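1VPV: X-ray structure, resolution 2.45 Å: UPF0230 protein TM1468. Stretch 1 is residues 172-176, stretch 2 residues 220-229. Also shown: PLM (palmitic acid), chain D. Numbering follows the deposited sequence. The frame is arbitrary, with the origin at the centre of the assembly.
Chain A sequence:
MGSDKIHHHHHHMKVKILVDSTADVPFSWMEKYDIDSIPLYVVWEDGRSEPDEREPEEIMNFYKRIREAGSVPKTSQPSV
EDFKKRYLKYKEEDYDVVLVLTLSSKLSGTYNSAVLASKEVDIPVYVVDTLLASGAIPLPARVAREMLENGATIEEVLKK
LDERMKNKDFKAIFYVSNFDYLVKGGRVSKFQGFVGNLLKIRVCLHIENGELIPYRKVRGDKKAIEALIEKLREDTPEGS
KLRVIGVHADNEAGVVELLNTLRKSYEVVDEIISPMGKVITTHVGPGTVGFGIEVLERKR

Stretch 1 172-176: AIFYV
Stretch 2 220-229: GDKKAIEALI

The centre of this contact is a tyrosine ring laid against an alanine. Tyr-175 (phi/psi -133/145; chi1 71°, p; chi2 74°) points from an extended strand, residues 172-176, toward a helix, residues 220-229, running nearly antiparallel to it at 162°, with axes 8.4 Å apart at closest approach. Ala-224 CB (-63/-47) sits over one ring face, 3.7 Å from the centroid and 22° off the normal, a CH-pi contact whose closest pair is Tyr-175 CD2 to Ala-224 CB at 3.4 Å. CA of Tyr-175 lies 6.8 Å from CA of Ala-224; the alanine methyl, with no further carbons beyond it, fits over the ring face.

One helical turn on, Leu-228 (-71/-39; m, t) also points toward the strand. Its CD1 reaches Tyr-175 CD2 at 4.1 Å and Phe-174 CA at 3.6 Å, while Ile-173 CG2 (-140/128; m, t) packs on Leu-228 CB at 3.7 Å; CA of Ile-173 and CA of Leu-228 are 6.2 Å apart. All four residues are buried, and these branched side chains bring no polar group needing a partner.

Strand alternation turns Phe-174 (-159/165; p) away, its CD1 3.6 Å from CD of the palmitic acid. Together the stretches bury 345 Å².

At the polar edge, Tyr-175 OH lies 3.5 Å from Asp-221 OD1 without a hydrogen bond; apolar packing dominates the contact.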

# COMPACT_ATOMS: atom_id res chain seq x y z
N ALA A 172 2.56 -8.22 0.41
CA ALA A 172 2.14 -7.38 1.55
C ALA A 172 1.85 -8.30 2.74
O ALA A 172 1.00 -9.21 2.64
CB ALA A 172 0.93 -6.57 1.18
N ILE A 173 2.59 -8.09 3.83
CA ILE A 173 2.60 -8.96 5.01
C ILE A 173 2.65 -8.05 6.26
O ILE A 173 3.49 -7.15 6.35
CB ILE A 173 3.82 -9.91 4.96
CG1 ILE A 173 3.75 -10.78 3.69
CG2 ILE A 173 3.91 -10.78 6.22
CD1 ILE A 173 4.97 -11.65 3.44
N PHE A 174 1.75 -8.26 7.22
CA PHE A 174 1.64 -7.31 8.35
C PHE A 174 0.95 -7.94 9.55
O PHE A 174 0.34 -9.03 9.44
CB PHE A 174 0.89 -6.01 7.92
CG PHE A 174 -0.57 -6.20 7.57
CD1 PHE A 174 -0.96 -6.84 6.38
CD2 PHE A 174 -1.57 -5.73 8.42
CE1 PHE A 174 -2.34 -6.99 6.03
CE2 PHE A 174 -2.91 -5.87 8.10
CZ PHE A 174 -3.31 -6.52 6.90
N TYR A 175 1.07 -7.28 10.70
CA TYR A 175 0.34 -7.70 11.91
C TYR A 175 -0.32 -6.53 12.57
O TYR A 175 0.22 -5.41 12.56
CB TYR A 175 1.21 -8.44 12.91
CG TYR A 175 2.28 -7.65 13.67
CD1 TYR A 175 1.95 -6.77 14.71
CD2 TYR A 175 3.63 -7.84 13.41
CE1 TYR A 175 2.90 -6.08 15.41
CE2 TYR A 175 4.61 -7.14 14.13
CZ TYR A 175 4.23 -6.29 15.13
OH TYR A 175 5.18 -5.63 15.83
N VAL A 176 -1.49 -6.80 13.14
CA VAL A 176 -2.25 -5.85 13.92
C VAL A 176 -2.32 -6.38 15.35
O VAL A 176 -2.10 -7.57 15.59
CB VAL A 176 -3.68 -5.67 13.34
CG1 VAL A 176 -3.61 -5.11 11.93
CG2 VAL A 176 -4.46 -6.97 13.38
N GLY A 220 2.71 -11.25 21.31
CA GLY A 220 3.84 -10.31 21.42
C GLY A 220 4.55 -10.08 20.11
O GLY A 220 4.46 -10.89 19.17
N ASP A 221 5.30 -8.98 20.07
CA ASP A 221 5.95 -8.49 18.83
C ASP A 221 6.98 -9.42 18.29
O ASP A 221 7.09 -9.60 17.07
CB ASP A 221 6.69 -7.17 19.10
CG ASP A 221 5.77 -6.04 19.44
OD1 ASP A 221 4.55 -6.18 19.24
OD2 ASP A 221 6.29 -4.97 19.86
N LYS A 222 7.79 -9.97 19.17
CA LYS A 222 8.90 -10.82 18.70
C LYS A 222 8.39 -12.03 17.90
O LYS A 222 8.92 -12.30 16.81
CB LYS A 222 9.76 -11.26 19.86
CG LYS A 222 10.93 -12.14 19.45
CD LYS A 222 12.20 -11.78 20.27
CE LYS A 222 13.31 -12.86 20.17
NZ LYS A 222 12.78 -14.20 20.59
N LYS A 223 7.36 -12.72 18.40
CA LYS A 223 6.74 -13.83 17.68
C LYS A 223 6.02 -13.36 16.42
O LYS A 223 6.06 -14.03 15.39
CB LYS A 223 5.78 -14.62 18.57
CG LYS A 223 6.48 -15.53 19.63
CD LYS A 223 7.41 -16.56 18.97
CE LYS A 223 7.61 -17.89 19.79
NZ LYS A 223 7.53 -17.77 21.29
N ALA A 224 5.41 -12.18 16.49
CA ALA A 224 4.69 -11.61 15.35
C ALA A 224 5.67 -11.34 14.21
O ALA A 224 5.41 -11.72 13.06
CB ALA A 224 4.01 -10.33 15.75
N ILE A 225 6.79 -10.71 14.55
CA ILE A 225 7.88 -10.43 13.61
C ILE A 225 8.33 -11.73 12.95
O ILE A 225 8.39 -11.78 11.72
CB ILE A 225 9.09 -9.73 14.34
CG1 ILE A 225 8.80 -8.25 14.58
CG2 ILE A 225 10.40 -9.91 13.59
CD1 ILE A 225 9.73 -7.65 15.69
N GLU A 226 8.63 -12.75 13.76
CA GLU A 226 9.03 -14.07 13.23
C GLU A 226 7.97 -14.63 12.27
O GLU A 226 8.30 -15.12 11.19
CB GLU A 226 9.25 -15.09 14.33
CG GLU A 226 10.53 -14.94 15.16
CD GLU A 226 10.51 -15.76 16.50
OE1 GLU A 226 9.94 -16.88 16.54
OE2 GLU A 226 11.09 -15.28 17.51
N ALA A 227 6.71 -14.55 12.67
CA ALA A 227 5.62 -15.05 11.83
C ALA A 227 5.58 -14.39 10.45
O ALA A 227 5.27 -15.05 9.45
CB ALA A 227 4.29 -14.86 12.52
N LEU A 228 5.91 -13.09 10.37
CA LEU A 228 5.79 -12.36 9.09
C LEU A 228 6.86 -12.82 8.13
O LEU A 228 6.64 -12.94 6.93
CB LEU A 228 5.92 -10.83 9.28
CG LEU A 228 4.88 -10.01 10.08
CD1 LEU A 228 4.80 -8.55 9.55
CD2 LEU A 228 3.55 -10.66 10.00
N ILE A 229 8.04 -13.04 8.71
CA ILE A 229 9.20 -13.44 7.98
C ILE A 229 9.08 -14.91 7.59
O ILE A 229 9.49 -15.27 6.50
CB ILE A 229 10.50 -13.17 8.79
CG1 ILE A 229 10.72 -11.65 8.89
CG2 ILE A 229 11.72 -13.83 8.13
CD1 ILE A 229 11.76 -11.25 9.90
C1 PLM D . -12.22 2.27 0.30
O1 PLM D . -12.54 2.13 -0.91
O2 PLM D . -13.04 2.73 1.16
C2 PLM D . -10.82 1.89 0.71
C3 PLM D . -10.79 0.54 1.41
C4 PLM D . -9.39 0.25 1.93
C5 PLM D . -9.41 -1.07 2.69
C6 PLM D . -8.05 -1.43 3.25
C7 PLM D . -8.05 -2.78 3.95
C8 PLM D . -6.82 -2.93 4.84
C9 PLM D . -5.57 -3.19 4.03
CA PLM D . -4.33 -3.26 4.90
CB PLM D . -3.12 -3.67 4.07
CC PLM D . -1.84 -3.45 4.87
CD PLM D . -0.59 -4.02 4.14
CE PLM D . 0.70 -3.61 4.82
CF PLM D . 1.92 -4.30 4.22
CG PLM D . 2.45 -3.60 2.97